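Local coordinates for PnpC (Pseudomonas putida, PDB 3N9T), which probably catalyses, with a ferric iron, the intradiol ring cleavage of hydroxyquinol by dioxygen, and holds phospholipid in a helical N-terminal tunnel, at residues 130-134 / 268-274; 117-123 / 183-189; 14-20 / 32-37. All blocks are in the same frame, centred on the assembly; numbering follows the deposited sequence.

Contact 1. Residues 130-134 / 268-274; sequences ALVYG and DAGGLDM
Leu-131 spreads its two methyls under the 268-274 loop: CD1 meets CD1 of Leu-272 at 3.6 Å, while CD2 faces CB of Ala-269 at 4.0 Å. The thioether end of Met-274 comes in at about a right angle to the leucine, and its CE sits 3.4 Å from Leu-131 CD2, a tight fit for two methyls. Two residues along the same strand, Tyr-133 turns its CG between the backbone N and the carbonyl carbon (chi1 74°), which carries the ring out to Asp-268. There its OH donates to Asp-268 OD1 at 2.9 Å, meeting that oxygen from above the carboxylate plane, and Arg-262 bonds to the same hydroxyl. The type I' turn from Ala-269 to Leu-272 is closed by Leu-272 N to Ala-269 O at 2.9 Å. It brings Gly-270 against the ring, where a CB would come tightly up to Tyr-133 CD2. A phenylalanine here would probably leave Asp-268 OD1 without its hydroxyl donor and take from Arg-262 one of its partners. The contact lays the loop between strands 256-262 and 278-287 over strand 129-138, which runs between strands 183-189 and 278-287 in the mixed sheet.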
ATOM      1  N   ALA A 130     -30.368  -3.077  29.351  1.00 19.02           N
ATOM      2  CA  ALA A 130     -30.232  -1.626  29.232  1.00 16.86           C
ATOM      3  C   ALA A 130     -31.408  -1.114  28.410  1.00 13.95           C
ATOM      4  O   ALA A 130     -31.873  -1.781  27.521  1.00 14.29           O
ATOM      5  CB  ALA A 130     -28.873  -1.257  28.532  1.00 15.95           C
ATOM      6  N   LEU A 131     -31.829   0.092  28.695  1.00 14.79           N
ATOM      7  CA  LEU A 131     -32.807   0.761  27.792  1.00 14.75           C
ATOM      8  C   LEU A 131     -32.025   1.848  27.072  1.00 14.99           C
ATOM      9  O   LEU A 131     -31.437   2.726  27.762  1.00 14.96           O
ATOM     10  CB  LEU A 131     -33.894   1.433  28.619  1.00 14.07           C
ATOM     11  CG  LEU A 131     -34.915   2.272  27.806  1.00 15.39           C
ATOM     12  CD1 LEU A 131     -35.643   1.366  26.741  1.00 12.28           C
ATOM     13  CD2 LEU A 131     -35.898   2.939  28.791  1.00 14.15           C
ATOM     14  N   VAL A 132     -31.957   1.800  25.725  1.00 12.56           N
ATOM     15  CA  VAL A 132     -31.335   2.896  24.958  1.00 12.14           C
ATOM     16  C   VAL A 132     -32.502   3.640  24.328  1.00 12.04           C
ATOM     17  O   VAL A 132     -33.301   3.053  23.611  1.00 13.91           O
ATOM     18  CB  VAL A 132     -30.302   2.373  23.893  1.00 11.44           C
ATOM     19  CG1 VAL A 132     -29.782   3.605  23.019  1.00 10.40           C
ATOM     20  CG2 VAL A 132     -29.119   1.652  24.579  1.00 12.38           C
ATOM     21  N   TYR A 133     -32.676   4.905  24.641  1.00 12.38           N
ATOM     22  CA  TYR A 133     -33.844   5.622  24.153  1.00 13.17           C
ATOM     23  C   TYR A 133     -33.488   7.081  23.836  1.00 14.97           C
ATOM     24  O   TYR A 133     -32.393   7.568  24.181  1.00 14.64           O
ATOM     25  CB  TYR A 133     -35.004   5.531  25.197  1.00 12.85           C
ATOM     26  CG  TYR A 133     -34.830   6.369  26.424  1.00 13.32           C
ATOM     27  CD1 TYR A 133     -33.736   6.159  27.308  1.00 13.66           C
ATOM     28  CD2 TYR A 133     -35.818   7.280  26.812  1.00 15.06           C
ATOM     29  CE1 TYR A 133     -33.569   6.958  28.472  1.00 17.51           C
ATOM     30  CE2 TYR A 133     -35.678   8.062  27.984  1.00 17.69           C
ATOM     31  CZ  TYR A 133     -34.571   7.870  28.812  1.00 20.82           C
ATOM     32  OH  TYR A 133     -34.434   8.644  29.939  1.00 20.94           O
ATOM     33  N   GLY A 134     -34.408   7.793  23.172  1.00 14.20           N
ATOM     34  CA  GLY A 134     -34.101   9.187  22.814  1.00 15.45           C
ATOM     35  C   GLY A 134     -35.018   9.645  21.686  1.00 14.12           C
ATOM     36  O   GLY A 134     -36.166   9.218  21.602  1.00 14.85           O
ATOM     37  N   ASP A 268     -38.844   8.461  33.979  1.00 29.53           N
ATOM     38  CA  ASP A 268     -38.179   8.951  32.774  1.00 27.17           C
ATOM     39  C   ASP A 268     -37.611   7.689  32.060  1.00 26.07           C
ATOM     40  O   ASP A 268     -36.402   7.365  32.150  1.00 24.31           O
ATOM     41  CB  ASP A 268     -37.107   9.958  33.175  1.00 27.69           C
ATOM     42  CG  ASP A 268     -36.195  10.329  32.042  1.00 29.26           C
ATOM     43  OD1 ASP A 268     -36.601  10.254  30.856  1.00 25.41           O
ATOM     44  OD2 ASP A 268     -35.035  10.656  32.353  1.00 26.63           O
ATOM     45  N   ALA A 269     -38.526   6.954  31.442  1.00 24.44           N
ATOM     46  CA  ALA A 269     -38.196   5.767  30.658  1.00 23.90           C
ATOM     47  C   ALA A 269     -38.964   5.747  29.336  1.00 22.81           C
ATOM     48  O   ALA A 269     -39.305   4.682  28.853  1.00 22.29           O
ATOM     49  CB  ALA A 269     -38.461   4.483  31.428  1.00 22.84           C
ATOM     50  N   GLY A 270     -39.160   6.911  28.747  1.00 23.48           N
ATOM     51  CA  GLY A 270     -39.833   7.068  27.456  1.00 24.32           C
ATOM     52  C   GLY A 270     -41.218   6.413  27.462  1.00 25.30           C
ATOM     53  O   GLY A 270     -41.686   5.922  26.398  1.00 22.64           O
ATOM     54  N   GLY A 271     -41.881   6.390  28.634  1.00 24.32           N
ATOM     55  CA  GLY A 271     -43.226   5.777  28.737  1.00 23.86           C
ATOM     56  C   GLY A 271     -43.201   4.283  29.023  1.00 25.30           C
ATOM     57  O   GLY A 271     -44.253   3.621  29.187  1.00 24.16           O
ATOM     58  N   LEU A 272     -42.007   3.704  29.109  1.00 25.80           N
ATOM     59  CA  LEU A 272     -41.930   2.317  29.500  1.00 27.02           C
ATOM     60  C   LEU A 272     -41.940   2.257  31.028  1.00 28.31           C
ATOM     61  O   LEU A 272     -41.634   3.249  31.728  1.00 28.82           O
ATOM     62  CB  LEU A 272     -40.662   1.678  28.929  1.00 27.62           C
ATOM     63  CG  LEU A 272     -40.566   1.903  27.403  1.00 28.49           C
ATOM     64  CD1 LEU A 272     -39.263   1.334  26.953  1.00 31.86           C
ATOM     65  CD2 LEU A 272     -41.734   1.155  26.696  1.00 28.27           C
ATOM     66  N   ASP A 273     -42.324   1.112  31.533  1.00 29.61           N
ATOM     67  CA  ASP A 273     -42.315   0.904  32.946  1.00 31.74           C
ATOM     68  C   ASP A 273     -41.344  -0.216  33.192  1.00 31.20           C
ATOM     69  O   ASP A 273     -41.649  -1.361  32.878  1.00 31.76           O
ATOM     70  CB  ASP A 273     -43.703   0.488  33.428  1.00 33.15           C
ATOM     71  CG  ASP A 273     -43.733   0.277  34.958  1.00 38.52           C
ATOM     72  OD1 ASP A 273     -42.808   0.790  35.653  1.00 37.26           O
ATOM     73  OD2 ASP A 273     -44.674  -0.387  35.447  1.00 43.12           O
ATOM     74  N   MET A 274     -40.149   0.104  33.677  1.00 30.43           N
ATOM     75  CA  MET A 274     -39.140  -0.937  33.790  1.00 30.22           C
ATOM     76  C   MET A 274     -39.289  -1.665  35.126  1.00 30.34           C
ATOM     77  O   MET A 274     -39.261  -1.028  36.210  1.00 31.26           O
ATOM     78  CB  MET A 274     -37.712  -0.371  33.620  1.00 30.07           C
ATOM     79  CG  MET A 274     -37.383   0.268  32.263  1.00 31.25           C
ATOM     80  SD  MET A 274     -37.347  -0.945  30.926  1.00 29.97           S
ATOM     81  CE  MET A 274     -37.590   0.159  29.608  1.00 37.48           C
TER

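Contact 2. Residues 117-123 / 183-189; sequences GYGENMA and CFAIQTT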
ATOM      1  N   GLY A 117     -40.789  -3.248  17.524  1.00 16.72           N
ATOM      2  CA  GLY A 117     -41.686  -2.252  18.134  1.00 15.69           C
ATOM      3  C   GLY A 117     -40.986  -1.307  19.122  1.00 16.49           C
ATOM      4  O   GLY A 117     -39.848  -1.553  19.565  1.00 14.94           O
ATOM      5  N   TYR A 118     -41.673  -0.245  19.489  1.00 14.69           N
ATOM      6  CA  TYR A 118     -41.104   0.731  20.464  1.00 17.28           C
ATOM      7  C   TYR A 118     -40.766   0.050  21.793  1.00 17.69           C
ATOM      8  O   TYR A 118     -41.631  -0.545  22.405  1.00 15.21           O
ATOM      9  CB  TYR A 118     -42.080   1.832  20.702  1.00 17.71           C
ATOM     10  CG  TYR A 118     -41.635   2.969  21.601  1.00 17.09           C
ATOM     11  CD1 TYR A 118     -41.016   4.092  21.072  1.00 15.18           C
ATOM     12  CD2 TYR A 118     -41.935   2.941  22.961  1.00 16.90           C
ATOM     13  CE1 TYR A 118     -40.628   5.149  21.886  1.00 15.53           C
ATOM     14  CE2 TYR A 118     -41.586   4.010  23.771  1.00 19.05           C
ATOM     15  CZ  TYR A 118     -40.968   5.077  23.241  1.00 15.45           C
ATOM     16  OH  TYR A 118     -40.648   6.078  24.053  1.00 18.16           O
ATOM     17  N   GLY A 119     -39.501   0.093  22.211  1.00 17.31           N
ATOM     18  CA  GLY A 119     -39.132  -0.597  23.453  1.00 17.73           C
ATOM     19  C   GLY A 119     -38.968  -2.105  23.362  1.00 19.96           C
ATOM     20  O   GLY A 119     -38.679  -2.763  24.378  1.00 20.24           O
ATOM     21  N   GLU A 120     -39.064  -2.668  22.152  1.00 18.52           N
ATOM     22  CA  GLU A 120     -38.858  -4.084  21.994  1.00 19.66           C
ATOM     23  C   GLU A 120     -37.435  -4.503  22.399  1.00 18.83           C
ATOM     24  O   GLU A 120     -36.466  -3.830  22.103  1.00 18.36           O
ATOM     25  CB  GLU A 120     -39.128  -4.504  20.549  1.00 18.35           C
ATOM     26  CG  GLU A 120     -39.021  -6.037  20.348  1.00 21.54           C
ATOM     27  CD  GLU A 120     -39.548  -6.446  18.977  1.00 24.38           C
ATOM     28  OE1 GLU A 120     -40.507  -5.818  18.512  1.00 18.29           O
ATOM     29  OE2 GLU A 120     -39.018  -7.380  18.382  1.00 24.34           O
ATOM     30  N   ASN A 121     -37.308  -5.640  23.061  1.00 19.83           N
ATOM     31  CA  ASN A 121     -35.990  -6.177  23.399  1.00 20.89           C
ATOM     32  C   ASN A 121     -35.298  -6.897  22.226  1.00 21.49           C
ATOM     33  O   ASN A 121     -35.903  -7.758  21.599  1.00 20.32           O
ATOM     34  CB  ASN A 121     -36.146  -7.121  24.588  1.00 23.33           C
ATOM     35  CG  ASN A 121     -34.865  -7.812  24.952  1.00 25.45           C
ATOM     36  OD1 ASN A 121     -33.790  -7.196  25.026  1.00 22.52           O
ATOM     37  ND2 ASN A 121     -34.952  -9.135  25.135  1.00 29.64           N
ATOM     38  N   MET A 122     -34.049  -6.536  21.888  1.00 20.51           N
ATOM     39  CA  MET A 122     -33.335  -7.298  20.845  1.00 19.71           C
ATOM     40  C   MET A 122     -32.272  -8.280  21.387  1.00 21.23           C
ATOM     41  O   MET A 122     -31.584  -8.946  20.584  1.00 20.95           O
ATOM     42  CB  MET A 122     -32.708  -6.381  19.795  1.00 17.96           C
ATOM     43  CG  MET A 122     -31.822  -5.202  20.384  1.00 17.48           C
ATOM     44  SD  MET A 122     -30.972  -4.509  19.011  1.00 16.33           S
ATOM     45  CE  MET A 122     -29.640  -3.672  19.889  1.00 16.36           C
ATOM     46  N   ALA A 123     -32.105  -8.304  22.708  1.00 20.75           N
ATOM     47  CA  ALA A 123     -31.058  -9.118  23.328  1.00 25.08           C
ATOM     48  C   ALA A 123     -31.666 -10.491  23.593  1.00 27.01           C
ATOM     49  O   ALA A 123     -32.435 -10.663  24.504  1.00 28.21           O
ATOM     50  CB  ALA A 123     -30.560  -8.525  24.612  1.00 22.83           C
ATOM     51  N   CYS A 183     -39.623  10.013  19.162  1.00 19.25           N
ATOM     52  CA  CYS A 183     -39.061   9.199  20.236  1.00 17.89           C
ATOM     53  C   CYS A 183     -38.818   7.782  19.738  1.00 17.49           C
ATOM     54  O   CYS A 183     -39.645   7.209  18.974  1.00 16.18           O
ATOM     55  CB  CYS A 183     -40.020   9.199  21.450  1.00 18.08           C
ATOM     56  SG  CYS A 183     -40.135  10.808  22.213  1.00 21.23           S
ATOM     57  N   PHE A 184     -37.698   7.223  20.191  1.00 15.84           N
ATOM     58  CA  PHE A 184     -37.449   5.795  19.974  1.00 14.80           C
ATOM     59  C   PHE A 184     -37.034   5.126  21.310  1.00 14.48           C
ATOM     60  O   PHE A 184     -36.569   5.797  22.215  1.00 14.53           O
ATOM     61  CB  PHE A 184     -36.337   5.620  18.931  1.00 13.35           C
ATOM     62  CG  PHE A 184     -35.000   6.011  19.409  1.00 14.44           C
ATOM     63  CD1 PHE A 184     -34.173   5.067  20.042  1.00 15.32           C
ATOM     64  CD2 PHE A 184     -34.541   7.292  19.204  1.00  9.07           C
ATOM     65  CE1 PHE A 184     -32.926   5.421  20.529  1.00 14.53           C
ATOM     66  CE2 PHE A 184     -33.283   7.657  19.664  1.00 13.70           C
ATOM     67  CZ  PHE A 184     -32.485   6.744  20.338  1.00 13.13           C
ATOM     68  N   ALA A 185     -37.162   3.822  21.388  1.00 13.44           N
ATOM     69  CA  ALA A 185     -36.724   3.088  22.549  1.00 14.39           C
ATOM     70  C   ALA A 185     -36.395   1.653  22.172  1.00 14.27           C
ATOM     71  O   ALA A 185     -37.121   0.954  21.411  1.00 12.92           O
ATOM     72  CB  ALA A 185     -37.788   3.161  23.689  1.00 13.30           C
ATOM     73  N   ILE A 186     -35.245   1.232  22.673  1.00 14.75           N
ATOM     74  CA  ILE A 186     -34.617  -0.030  22.316  1.00 14.68           C
ATOM     75  C   ILE A 186     -34.237  -0.724  23.636  1.00 16.07           C
ATOM     76  O   ILE A 186     -33.483  -0.166  24.427  1.00 15.54           O
ATOM     77  CB  ILE A 186     -33.273   0.273  21.579  1.00 15.85           C
ATOM     78  CG1 ILE A 186     -33.548   1.007  20.232  1.00 14.45           C
ATOM     79  CG2 ILE A 186     -32.499  -1.047  21.378  1.00 11.08           C
ATOM     80  CD1 ILE A 186     -32.278   1.572  19.521  1.00 15.03           C
ATOM     81  N   GLN A 187     -34.720  -1.943  23.869  1.00 16.90           N
ATOM     82  CA  GLN A 187     -34.203  -2.703  25.010  1.00 16.52           C
ATOM     83  C   GLN A 187     -33.124  -3.629  24.479  1.00 16.83           C
ATOM     84  O   GLN A 187     -33.293  -4.272  23.439  1.00 14.80           O
ATOM     85  CB  GLN A 187     -35.310  -3.500  25.735  1.00 17.21           C
ATOM     86  CG  GLN A 187     -36.169  -2.620  26.693  1.00 18.62           C
ATOM     87  CD  GLN A 187     -37.180  -3.485  27.494  1.00 25.47           C
ATOM     88  OE1 GLN A 187     -38.317  -3.690  27.067  1.00 26.76           O
ATOM     89  NE2 GLN A 187     -36.747  -4.007  28.614  1.00 24.29           N
ATOM     90  N   THR A 188     -32.018  -3.684  25.228  1.00 16.09           N
ATOM     91  CA  THR A 188     -30.876  -4.454  24.832  1.00 16.60           C
ATOM     92  C   THR A 188     -30.033  -4.844  26.053  1.00 18.04           C
ATOM     93  O   THR A 188     -30.498  -4.792  27.215  1.00 17.18           O
ATOM     94  CB  THR A 188     -30.080  -3.708  23.721  1.00 16.56           C
ATOM     95  OG1 THR A 188     -29.064  -4.547  23.164  1.00 14.42           O
ATOM     96  CG2 THR A 188     -29.503  -2.318  24.157  1.00 13.73           C
ATOM     97  N   THR A 189     -28.800  -5.244  25.790  1.00 19.14           N
ATOM     98  CA  THR A 189     -27.828  -5.347  26.904  1.00 19.52           C
ATOM     99  C   THR A 189     -26.720  -4.326  26.743  1.00 18.79           C
ATOM    100  O   THR A 189     -26.506  -3.834  25.645  1.00 19.05           O
ATOM    101  CB  THR A 189     -27.248  -6.737  27.006  1.00 19.16           C
ATOM    102  OG1 THR A 189     -26.675  -7.107  25.760  1.00 19.79           O
ATOM    103  CG2 THR A 189     -28.319  -7.763  27.481  1.00 22.45           C
TER
HETATM  104  O   HOH W   1     -37.968   7.372  24.060  1.00 18.14           O
HETATM  105  O   HOH W   2     -32.771  -6.364  27.565  1.00 27.76           O
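Three backbone hydrogen bonds tie the 117-123 loop to strand 183-189. Gly-119 N gives to Ala-185 O at 2.7 Å, Gln-187 N to Glu-120 O at 3.1 Å, and Met-122 N to Gln-187 O at 2.8 Å, the last two forming a single beta bridge between Asn-121 and Gln-187. Within the loop, Glu-120 OE1 accepts from Gly-117 N across a type II turn, and Asn-121 OD1 takes Ala-123 N in an Asx turn. One water donates to both Asn-121 OD1 and Thr-188 O; another joins Tyr-118 OH, itself bonded to Gly-270 O, to Phe-184 O. Tyr-118, CG anti to the backbone N (chi1 -176°), swings its ring over the strand, and Ala-185 CB sits over one face, 3.8 Å from the centroid (CH-pi). In apolar contacts, Met-122 CE meets Ile-186 CG2 at 4.2 Å and Ala-123 CB meets Thr-189 CG2 at 3.7 Å; Thr-188 OG1, bonded to Gln-153, is a polar neighbour of Met-122 CE. The Met-122 side chain lies about 9 Å from those of the iron ligands His-220 and Tyr-160. Strand 183-189 also pairs with strand 129-138, while Met-122 reaches strands 148-152 and 173-177.

Contact 3. Residues 14-20 / 32-37; sequences DQAVDSF and MQSLVR
Phe-20 lays one ring face against Met-32, whose CB stands 3.6 Å from the centroid in a CH-pi contact. Bends at chi2 and chi3 (-47° and -63°) fold the methionine back along the ring, bringing CE to CZ of Phe-20 and leaving SD in an oblique Met-aromatic position. Val-17 and Val-36 run alongside one another, pointing opposite ways, CG2 of the first 3.6 Å from CG1 of the second, with Ala-16 CB beside them. The segments 14-18 and 32-37 of the two helices run nearly antiparallel, at 159°. Gln-33 lies across Val-17 and sends NE2 to Val-17 O at 2.9 Å. Phe-20 N reaches that carbonyl from the opposite face, so two donors grip it from either side of its plane. Arg-37 turns a guanidinium face to Val-17 CG2, while NH2 makes a 3.1 Å salt bridge to Asp-14 OD1, which lies at the guanidinium edge, near its plane, the carboxylate steeply tilted. On the second subunit, Arg-211 makes a cation-pi contact with Phe-20; the bound phospholipid touches Met-32. The chemistry implies an apolar centre with polar bonds at its margin: one N-H of Arg-37 to a partly exposed carboxylate, and the Gln-33 amide serving a main-chain carbonyl.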
ATOM      1  N   ASP A  14      10.506  12.953 -10.035  1.00 17.40           N
ATOM      2  CA  ASP A  14       9.851  13.724 -11.103  1.00 18.30           C
ATOM      3  C   ASP A  14       9.371  12.844 -12.235  1.00 18.29           C
ATOM      4  O   ASP A  14       8.230  12.987 -12.705  1.00 16.49           O
ATOM      5  CB  ASP A  14      10.813  14.782 -11.676  1.00 20.06           C
ATOM      6  CG  ASP A  14      10.992  15.977 -10.718  1.00 25.52           C
ATOM      7  OD1 ASP A  14      10.173  16.137  -9.780  1.00 27.41           O
ATOM      8  OD2 ASP A  14      11.917  16.796 -10.928  1.00 29.99           O
ATOM      9  N   GLN A  15      10.250  11.943 -12.727  1.00 17.61           N
ATOM     10  CA  GLN A  15       9.856  11.045 -13.818  1.00 16.20           C
ATOM     11  C   GLN A  15       8.634  10.170 -13.382  1.00 16.46           C
ATOM     12  O   GLN A  15       7.707   9.932 -14.156  1.00 14.27           O
ATOM     13  CB  GLN A  15      10.995  10.058 -14.112  1.00 17.50           C
ATOM     14  CG  GLN A  15      12.131  10.497 -14.977  1.00 20.21           C
ATOM     15  CD  GLN A  15      13.205   9.393 -15.045  1.00 23.05           C
ATOM     16  OE1 GLN A  15      13.154   8.576 -15.907  1.00 27.64           O
ATOM     17  NE2 GLN A  15      14.092   9.334 -14.074  1.00 25.78           N
ATOM     18  N   ALA A  16       8.655   9.678 -12.145  1.00 15.37           N
ATOM     19  CA  ALA A  16       7.576   8.806 -11.684  1.00 15.67           C
ATOM     20  C   ALA A  16       6.252   9.592 -11.650  1.00 16.33           C
ATOM     21  O   ALA A  16       5.238   9.148 -12.152  1.00 15.97           O
ATOM     22  CB  ALA A  16       7.941   8.261 -10.313  1.00 15.11           C
ATOM     23  N   VAL A  17       6.268  10.777 -11.066  1.00 15.85           N
ATOM     24  CA  VAL A  17       5.077  11.633 -11.090  1.00 17.89           C
ATOM     25  C   VAL A  17       4.656  12.008 -12.501  1.00 17.28           C
ATOM     26  O   VAL A  17       3.459  11.919 -12.883  1.00 18.40           O
ATOM     27  CB  VAL A  17       5.304  12.888 -10.204  1.00 18.42           C
ATOM     28  CG1 VAL A  17       4.197  14.007 -10.404  1.00 20.24           C
ATOM     29  CG2 VAL A  17       5.462  12.488  -8.767  1.00 21.40           C
ATOM     30  N   ASP A  18       5.613  12.446 -13.310  1.00 17.80           N
ATOM     31  CA  ASP A  18       5.316  12.887 -14.685  1.00 16.49           C
ATOM     32  C   ASP A  18       4.793  11.759 -15.546  1.00 16.12           C
ATOM     33  O   ASP A  18       4.037  12.002 -16.503  1.00 16.36           O
ATOM     34  CB  ASP A  18       6.558  13.508 -15.340  1.00 19.07           C
ATOM     35  CG  ASP A  18       6.944  14.844 -14.713  1.00 27.00           C
ATOM     36  OD1 ASP A  18       6.079  15.437 -14.009  1.00 30.40           O
ATOM     37  OD2 ASP A  18       8.134  15.280 -14.882  1.00 31.86           O
ATOM     38  N   SER A  19       5.170  10.520 -15.225  1.00 14.81           N
ATOM     39  CA  SER A  19       4.677   9.394 -16.036  1.00 16.24           C
ATOM     40  C   SER A  19       3.137   9.343 -16.194  1.00 15.73           C
ATOM     41  O   SER A  19       2.615   8.699 -17.110  1.00 16.20           O
ATOM     42  CB  SER A  19       5.207   8.050 -15.518  1.00 16.09           C
ATOM     43  OG  SER A  19       4.576   7.646 -14.301  1.00 16.10           O
ATOM     44  N   PHE A  20       2.412   9.965 -15.262  1.00 16.58           N
ATOM     45  CA  PHE A  20       0.942   9.928 -15.256  1.00 16.68           C
ATOM     46  C   PHE A  20       0.268  11.074 -16.020  1.00 18.17           C
ATOM     47  O   PHE A  20      -0.948  11.056 -16.132  1.00 16.16           O
ATOM     48  CB  PHE A  20       0.426   9.887 -13.803  1.00 16.15           C
ATOM     49  CG  PHE A  20       0.672   8.535 -13.117  1.00 13.44           C
ATOM     50  CD1 PHE A  20      -0.239   7.490 -13.279  1.00 13.42           C
ATOM     51  CD2 PHE A  20       1.803   8.329 -12.368  1.00 16.25           C
ATOM     52  CE1 PHE A  20      -0.049   6.248 -12.676  1.00 16.43           C
ATOM     53  CE2 PHE A  20       2.037   7.075 -11.728  1.00 12.71           C
ATOM     54  CZ  PHE A  20       1.101   6.032 -11.907  1.00 17.26           C
ATOM     55  N   MET A  32      -3.082   9.767  -8.761  1.00 12.55           N
ATOM     56  CA  MET A  32      -1.795   9.054  -8.869  1.00 12.76           C
ATOM     57  C   MET A  32      -0.596  10.012  -8.709  1.00 13.24           C
ATOM     58  O   MET A  32       0.406   9.644  -8.113  1.00 12.36           O
ATOM     59  CB  MET A  32      -1.710   8.323 -10.190  1.00 12.07           C
ATOM     60  CG  MET A  32      -2.711   7.100 -10.325  1.00 11.56           C
ATOM     61  SD  MET A  32      -2.712   5.989  -8.865  1.00 13.54           S
ATOM     62  CE  MET A  32      -1.030   5.365  -8.883  1.00 13.70           C
ATOM     63  N   GLN A  33      -0.670  11.233  -9.241  1.00 12.37           N
ATOM     64  CA  GLN A  33       0.451  12.152  -9.014  1.00 12.65           C
ATOM     65  C   GLN A  33       0.632  12.520  -7.565  1.00 13.25           C
ATOM     66  O   GLN A  33       1.769  12.615  -7.067  1.00 14.56           O
ATOM     67  CB  GLN A  33       0.390  13.397  -9.923  1.00 11.67           C
ATOM     68  CG  GLN A  33       0.535  12.988 -11.422  1.00 14.36           C
ATOM     69  CD  GLN A  33       0.669  14.184 -12.377  1.00 18.90           C
ATOM     70  OE1 GLN A  33      -0.035  15.195 -12.243  1.00 16.15           O
ATOM     71  NE2 GLN A  33       1.566  14.046 -13.350  1.00 15.13           N
ATOM     72  N   SER A  34      -0.473  12.752  -6.869  1.00 12.24           N
ATOM     73  CA  SER A  34      -0.422  12.977  -5.451  1.00 11.93           C
ATOM     74  C   SER A  34       0.100  11.775  -4.671  1.00 11.25           C
ATOM     75  O   SER A  34       0.963  11.900  -3.776  1.00  9.80           O
ATOM     76  CB  SER A  34      -1.834  13.306  -4.926  1.00 11.46           C
ATOM     77  OG  SER A  34      -1.727  13.704  -3.605  1.00 11.97           O
ATOM     78  N   LEU A  35      -0.389  10.589  -5.030  1.00 11.41           N
ATOM     79  CA  LEU A  35       0.008   9.421  -4.254  1.00 12.00           C
ATOM     80  C   LEU A  35       1.545   9.171  -4.452  1.00 13.06           C
ATOM     81  O   LEU A  35       2.299   8.877  -3.492  1.00 11.93           O
ATOM     82  CB  LEU A  35      -0.824   8.294  -4.843  1.00 13.11           C
ATOM     83  CG  LEU A  35      -0.538   6.888  -4.387  1.00 18.92           C
ATOM     84  CD1 LEU A  35      -0.449   6.944  -2.918  1.00 26.61           C
ATOM     85  CD2 LEU A  35      -1.741   6.016  -4.798  1.00 22.72           C
ATOM     86  N   VAL A  36       1.995   9.286  -5.710  1.00 11.97           N
ATOM     87  CA  VAL A  36       3.420   9.058  -5.996  1.00 13.44           C
ATOM     88  C   VAL A  36       4.341  10.081  -5.276  1.00 12.27           C
ATOM     89  O   VAL A  36       5.369   9.714  -4.703  1.00 13.43           O
ATOM     90  CB  VAL A  36       3.648   9.028  -7.507  1.00 13.57           C
ATOM     91  CG1 VAL A  36       5.157   8.989  -7.818  1.00 14.57           C
ATOM     92  CG2 VAL A  36       3.013   7.698  -8.094  1.00 13.87           C
ATOM     93  N   ARG A  37       3.971  11.361  -5.323  1.00 12.64           N
ATOM     94  CA  ARG A  37       4.750  12.400  -4.674  1.00 11.75           C
ATOM     95  C   ARG A  37       4.805  12.086  -3.159  1.00 11.66           C
ATOM     96  O   ARG A  37       5.868  12.136  -2.557  1.00 10.77           O
ATOM     97  CB  ARG A  37       4.098  13.757  -4.927  1.00 12.30           C
ATOM     98  CG  ARG A  37       4.889  14.952  -4.287  1.00 18.43           C
ATOM     99  CD  ARG A  37       6.402  14.923  -4.750  1.00 23.96           C
ATOM    100  NE  ARG A  37       6.515  15.209  -6.185  1.00 24.48           N
ATOM    101  CZ  ARG A  37       7.629  15.145  -6.928  1.00 26.11           C
ATOM    102  NH1 ARG A  37       8.806  14.786  -6.399  1.00 20.06           N
ATOM    103  NH2 ARG A  37       7.544  15.484  -8.232  1.00 22.75           N
TER

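Overall arrangement
Contacts 1 and 2 belong to one neighbourhood of the dioxygenase fold, their centres 9 Å apart. They use adjacent strands of one sheet, 129-138 and 183-189, and meet through Tyr-118 OH on Gly-270 O and Ala-130 N on Thr-188 O. Contact 2 rests on main-chain bonding; contact 1 has no main-chain hydrogen bond between its segments and rests chiefly on side chains. In both, mostly buried strand residues meet loops partly open to solvent. Contact 3, its centre 53 Å from that of contact 2, lies across the chain's centre. It joins two helices and is likewise partly buried, its apolar middle largely buried and its salt bridge at the partly exposed margin; it alone touches the second subunit and lipid.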